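Local coordinates for protein probable chaperone (Pseudomonas aeruginosa, PDB 4JMF) that probably acts as a type III secretion chaperone of the CesT family, binding an effector protein in the bacterial cell before export, at residues H35-A40 / E106-A111; H10-A15 / L28-G33. One frame throughout, in Å; residues are numbered along the deposited sequence.

Interaction 1. Residues H35-A40 / E106-A111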
loop_
_atom_site.group_PDB
_atom_site.type_symbol
_atom_site.label_atom_id
_atom_site.label_comp_id
_atom_site.label_asym_id
_atom_site.label_seq_id
_atom_site.Cartn_x
_atom_site.Cartn_y
_atom_site.Cartn_z
ATOM N N HIS B 35 13.092 2.005 16.569
ATOM C CA HIS B 35 11.750 2.155 16.003
ATOM C C HIS B 35 10.637 1.438 16.775
ATOM O O HIS B 35 10.635 0.205 16.897
ATOM C CB HIS B 35 11.774 1.678 14.557
ATOM C CG HIS B 35 12.889 2.275 13.760
ATOM N ND1 HIS B 35 12.927 3.613 13.422
ATOM C CD2 HIS B 35 14.016 1.722 13.249
ATOM C CE1 HIS B 35 14.028 3.856 12.732
ATOM N NE2 HIS B 35 14.705 2.725 12.614
ATOM N N LEU B 36 9.684 2.213 17.289
ATOM C CA LEU B 36 8.488 1.638 17.895
ATOM C C LEU B 36 7.466 1.400 16.777
ATOM O O LEU B 36 7.041 2.355 16.110
ATOM C CB LEU B 36 7.921 2.575 18.965
ATOM C CG LEU B 36 6.648 2.149 19.707
ATOM C CD1 LEU B 36 6.895 0.909 20.566
ATOM C CD2 LEU B 36 6.107 3.272 20.554
ATOM N N CYS B 37 7.104 0.129 16.561
ATOM C CA CYS B 37 6.188 -0.265 15.497
ATOM C C CYS B 37 4.913 -0.877 16.066
ATOM O O CYS B 37 4.954 -1.582 17.078
ATOM C CB CYS B 37 6.864 -1.284 14.582
ATOM S SG CYS B 37 8.448 -0.750 13.920
ATOM N N HIS B 38 3.789 -0.615 15.406
ATOM C CA HIS B 38 2.486 -1.111 15.852
ATOM C C HIS B 38 1.856 -2.000 14.774
ATOM O O HIS B 38 2.083 -1.775 13.582
ATOM C CB HIS B 38 1.541 0.061 16.151
ATOM C CG HIS B 38 2.191 1.179 16.904
ATOM N ND1 HIS B 38 2.304 1.184 18.279
ATOM C CD2 HIS B 38 2.772 2.324 16.473
ATOM C CE1 HIS B 38 2.926 2.287 18.662
ATOM N NE2 HIS B 38 3.220 2.997 17.587
ATOM N N LEU B 39 1.062 -2.987 15.200
ATOM C CA LEU B 39 0.436 -3.938 14.294
ATOM C C LEU B 39 -1.024 -3.974 14.661
ATOM O O LEU B 39 -1.361 -3.965 15.844
ATOM C CB LEU B 39 1.002 -5.345 14.501
ATOM C CG LEU B 39 2.483 -5.477 14.833
ATOM C CD1 LEU B 39 2.832 -6.950 15.139
ATOM C CD2 LEU B 39 3.306 -4.964 13.707
ATOM N N ALA B 40 -1.896 -4.016 13.662
ATOM C CA ALA B 40 -3.315 -4.106 13.946
ATOM C C ALA B 40 -4.004 -4.752 12.777
ATOM O O ALA B 40 -3.515 -4.679 11.654
ATOM C CB ALA B 40 -3.895 -2.708 14.183
ATOM N N GLU B 106 10.099 -5.879 7.964
ATOM C CA GLU B 106 11.454 -5.495 7.601
ATOM C C GLU B 106 11.458 -4.315 6.649
ATOM O O GLU B 106 12.273 -3.400 6.802
ATOM C CB GLU B 106 12.192 -6.673 6.965
ATOM C CG GLU B 106 13.695 -6.446 6.804
ATOM C CD GLU B 106 14.467 -7.751 6.872
ATOM O OE1 GLU B 106 14.414 -8.538 5.893
ATOM O OE2 GLU B 106 15.121 -7.992 7.915
ATOM N N GLN B 107 10.547 -4.325 5.679
ATOM C CA GLN B 107 10.464 -3.210 4.732
ATOM C C GLN B 107 9.999 -1.930 5.427
ATOM O O GLN B 107 10.453 -0.832 5.086
ATOM C CB GLN B 107 9.557 -3.560 3.550
ATOM C CG GLN B 107 10.085 -4.701 2.691
ATOM C CD GLN B 107 11.475 -4.408 2.161
ATOM O OE1 GLN B 107 11.685 -3.421 1.447
ATOM N NE2 GLN B 107 12.438 -5.258 2.517
ATOM N N LEU B 108 9.105 -2.067 6.408
ATOM C CA LEU B 108 8.686 -0.915 7.205
ATOM C C LEU B 108 9.902 -0.327 7.912
ATOM O O LEU B 108 10.201 0.868 7.782
ATOM C CB LEU B 108 7.633 -1.312 8.247
ATOM C CG LEU B 108 7.151 -0.153 9.126
ATOM C CD1 LEU B 108 6.487 0.943 8.279
ATOM C CD2 LEU B 108 6.204 -0.639 10.228
ATOM N N VAL B 109 10.609 -1.171 8.657
ATOM C CA VAL B 109 11.779 -0.721 9.404
ATOM C C VAL B 109 12.900 -0.199 8.498
ATOM O O VAL B 109 13.564 0.787 8.830
ATOM C CB VAL B 109 12.280 -1.811 10.368
ATOM C CG1 VAL B 109 13.554 -1.361 11.053
ATOM C CG2 VAL B 109 11.212 -2.080 11.415
ATOM N N ALA B 110 13.083 -0.823 7.336
ATOM C CA ALA B 110 14.104 -0.359 6.404
ATOM C C ALA B 110 13.873 1.091 5.992
ATOM O O ALA B 110 14.818 1.868 5.878
ATOM C CB ALA B 110 14.185 -1.272 5.175
ATOM N N ALA B 111 12.619 1.476 5.789
ATOM C CA ALA B 111 12.362 2.854 5.374
ATOM C C ALA B 111 12.509 3.791 6.556
ATOM O O ALA B 111 12.962 4.923 6.409
ATOM C CB ALA B 111 11.003 2.988 4.762
#
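In the helix-on-sheet core of the alpha/beta fold that class I type III secretion chaperones share, H35 and C37, alternate residues of strand 35-41, meet L108 and V109 of helix 98-114. V109 is central to the contact because its two methyls serve different partners. Its CG1, anti to the backbone N (chi1 176°), lies 3.8 Å from CD2 of H35 and approaches the imidazole obliquely. Its CG2 is directed to the cysteine instead, with SG of C37 4.0 Å from CG2 of V109. L108 reaches the same sulfur from the preceding position: its extended side chain brings CD2 of L108 to 4.3 Å from SG of C37. The thiol is therefore bordered by methyls of two consecutive helix residues, and no hydrogen bond crosses between 35-40 and 106-111. The strand and helix axes approach to 10.1 Å with an angle of 143° between their directions, so they run roughly antiparallel but askew, and the contact is confined to the first half of the strand segment. Beyond the valine, NE2 of H35 is hydrogen-bonded to OE2 of E113, one turn further along the same helix; this would restrict rotation of the ring, and the carboxylate would probably favour a protonated imidazole. Further around the contact, V109 packs on V32 of strand 28-32, L108 on M49 of strand 46-53 and on P74, while L39 touches Y5 and I9 of helix 3-15. L36 and H38, which alternate with H35 and C37 along strand 35-41, instead pack on apolar side chains of a chain of another protein.

Interaction 2. Residues H10-A15 / L28-G33; sequences HQLFLA and LSLQVG
F13 and L12, near the end of helix 3-15, pack on L30 and L28 of strand 28-32, which forms one edge of the chain's antiparallel sheet in this chaperone fold. The interaction is wholly apolar across the two segments. F13 supplies most of it: CZ of F13 lies 4.0 Å from CD2 of L30, and the neighbouring ring atom CE2 of F13 is 4.4 Å from CD1 of L28. Both leucine methyls approach the phenyl ring obliquely. L12, one residue earlier, adds a looser touch, with its CD2 4.3 Å from CD1 of L30, so the two methyls of L30 are divided between L12 and F13. The side chain of L30 starts toward the helix, with CG anti to the carbonyl carbon (chi1 -67°). Helix and strand run nearly in the same direction, 13° apart, with axes 12.5 Å distant, and the side chains alone bridge the gap. L18 and P21 pack on the ring of F13 as well.

Backbone hydrogen bonding continues the sheet on both sides of the strand. L28 and L30 pair with L39 and C37, while L30, Q31 and V32 form an antiparallel ladder with a strand from a chain of another protein, consistent with effector binding by strand addition.

Where the hairpin turns toward strand 35-41, G33 has a positive phi, and NE2 of Q31 donates a hydrogen bond of 2.9 Å to the carbonyl O of G33, with an N-H...O angle of 163°.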
loop_
_atom_site.group_PDB
_atom_site.type_symbol
_atom_site.label_atom_id
_atom_site.label_comp_id
_atom_site.label_asym_id
_atom_site.label_seq_id
_atom_site.Cartn_x
_atom_site.Cartn_y
_atom_site.Cartn_z
ATOM N N HIS B 10 1.163 -14.952 15.464
ATOM C CA HIS B 10 1.963 -16.084 15.951
ATOM C C HIS B 10 3.166 -16.371 15.042
ATOM O O HIS B 10 4.312 -16.537 15.510
ATOM C CB HIS B 10 1.078 -17.321 16.066
ATOM C CG HIS B 10 1.729 -18.479 16.761
ATOM N ND1 HIS B 10 2.428 -19.458 16.088
ATOM C CD2 HIS B 10 1.758 -18.830 18.070
ATOM C CE1 HIS B 10 2.868 -20.357 16.952
ATOM N NE2 HIS B 10 2.478 -19.998 18.160
ATOM N N GLN B 11 2.925 -16.401 13.738
ATOM C CA GLN B 11 4.013 -16.627 12.782
ATOM C C GLN B 11 5.074 -15.538 12.872
ATOM O O GLN B 11 6.276 -15.836 12.832
ATOM C CB GLN B 11 3.458 -16.725 11.349
ATOM C CG GLN B 11 2.510 -17.920 11.168
ATOM C CD GLN B 11 3.222 -19.257 11.368
ATOM O OE1 GLN B 11 4.320 -19.463 10.849
ATOM N NE2 GLN B 11 2.606 -20.164 12.139
ATOM N N LEU B 12 4.646 -14.277 13.006
ATOM C CA LEU B 12 5.613 -13.187 13.110
ATOM C C LEU B 12 6.475 -13.351 14.346
ATOM O O LEU B 12 7.681 -13.098 14.305
ATOM C CB LEU B 12 4.922 -11.821 13.136
ATOM C CG LEU B 12 5.812 -10.590 13.358
ATOM C CD1 LEU B 12 6.824 -10.382 12.217
ATOM C CD2 LEU B 12 4.942 -9.347 13.495
ATOM N N PHE B 13 5.866 -13.771 15.449
ATOM C CA PHE B 13 6.638 -13.907 16.679
ATOM C C PHE B 13 7.651 -15.057 16.612
ATOM O O PHE B 13 8.735 -14.980 17.213
ATOM C CB PHE B 13 5.704 -13.984 17.892
ATOM C CG PHE B 13 5.261 -12.623 18.384
ATOM C CD1 PHE B 13 5.511 -12.218 19.689
ATOM C CD2 PHE B 13 4.650 -11.724 17.514
ATOM C CE1 PHE B 13 5.118 -10.961 20.129
ATOM C CE2 PHE B 13 4.258 -10.458 17.950
ATOM C CZ PHE B 13 4.491 -10.078 19.252
ATOM N N LEU B 14 7.311 -16.103 15.862
ATOM C CA LEU B 14 8.271 -17.168 15.564
ATOM C C LEU B 14 9.411 -16.623 14.726
ATOM O O LEU B 14 10.574 -16.915 14.987
ATOM C CB LEU B 14 7.604 -18.302 14.796
ATOM C CG LEU B 14 6.504 -19.073 15.496
ATOM C CD1 LEU B 14 6.006 -20.220 14.598
ATOM C CD2 LEU B 14 7.022 -19.606 16.825
ATOM N N ALA B 15 9.068 -15.827 13.714
ATOM C CA ALA B 15 10.082 -15.256 12.838
ATOM C C ALA B 15 11.035 -14.340 13.600
ATOM O O ALA B 15 12.236 -14.346 13.353
ATOM C CB ALA B 15 9.432 -14.516 11.687
ATOM N N LEU B 28 -0.868 -4.306 18.887
ATOM C CA LEU B 28 0.401 -4.807 19.408
ATOM C C LEU B 28 1.526 -3.865 19.021
ATOM O O LEU B 28 1.563 -3.360 17.899
ATOM C CB LEU B 28 0.720 -6.176 18.817
ATOM C CG LEU B 28 0.109 -7.367 19.539
ATOM C CD1 LEU B 28 0.299 -8.642 18.723
ATOM C CD2 LEU B 28 0.768 -7.506 20.908
ATOM N N SER B 29 2.465 -3.653 19.932
ATOM C CA SER B 29 3.595 -2.796 19.630
ATOM C C SER B 29 4.900 -3.563 19.800
ATOM O O SER B 29 5.016 -4.405 20.689
ATOM C CB SER B 29 3.581 -1.565 20.538
ATOM O OG SER B 29 2.311 -0.938 20.509
ATOM N N LEU B 30 5.872 -3.249 18.948
ATOM C CA LEU B 30 7.191 -3.872 18.975
ATOM C C LEU B 30 8.260 -2.796 18.931
ATOM O O LEU B 30 8.131 -1.834 18.187
ATOM C CB LEU B 30 7.372 -4.753 17.745
ATOM C CG LEU B 30 6.487 -5.983 17.658
ATOM C CD1 LEU B 30 6.684 -6.647 16.306
ATOM C CD2 LEU B 30 6.867 -6.930 18.793
ATOM N N GLN B 31 9.312 -2.950 19.729
ATOM C CA GLN B 31 10.472 -2.074 19.636
ATOM C C GLN B 31 11.515 -2.749 18.751
ATOM O O GLN B 31 12.044 -3.804 19.097
ATOM C CB GLN B 31 11.065 -1.828 21.019
ATOM C CG GLN B 31 12.131 -0.740 21.036
ATOM C CD GLN B 31 11.517 0.634 20.907
ATOM O OE1 GLN B 31 10.545 0.953 21.598
ATOM N NE2 GLN B 31 12.056 1.448 20.001
ATOM N N VAL B 32 11.792 -2.171 17.593
ATOM C CA VAL B 32 12.798 -2.738 16.705
ATOM C C VAL B 32 13.923 -1.728 16.597
ATOM O O VAL B 32 13.822 -0.745 15.857
ATOM C CB VAL B 32 12.220 -3.063 15.309
ATOM C CG1 VAL B 32 13.298 -3.617 14.405
ATOM C CG2 VAL B 32 11.082 -4.065 15.428
ATOM N N GLY B 33 14.985 -1.945 17.363
ATOM C CA GLY B 33 16.013 -0.927 17.494
ATOM C C GLY B 33 15.348 0.340 17.991
ATOM O O GLY B 33 14.530 0.304 18.909
#

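From the N terminus, helix 3-15 comes first, and interaction 2 closes the loop between it and edge strand 28-32. The chain then turns directly into strand 35-41, from which interaction 1 opens a much longer excursion through the remaining sheet strands before helix 98-114 returns. The two closures are in series, neither nested nor crossing. They join across the hairpin of strands 28-32 and 35-41, and their side chains also meet directly, CD1 of L39 packing 3.6 Å from CD2 of L12. Together they attach the first and last helices to adjacent strands of a single antiparallel sheet.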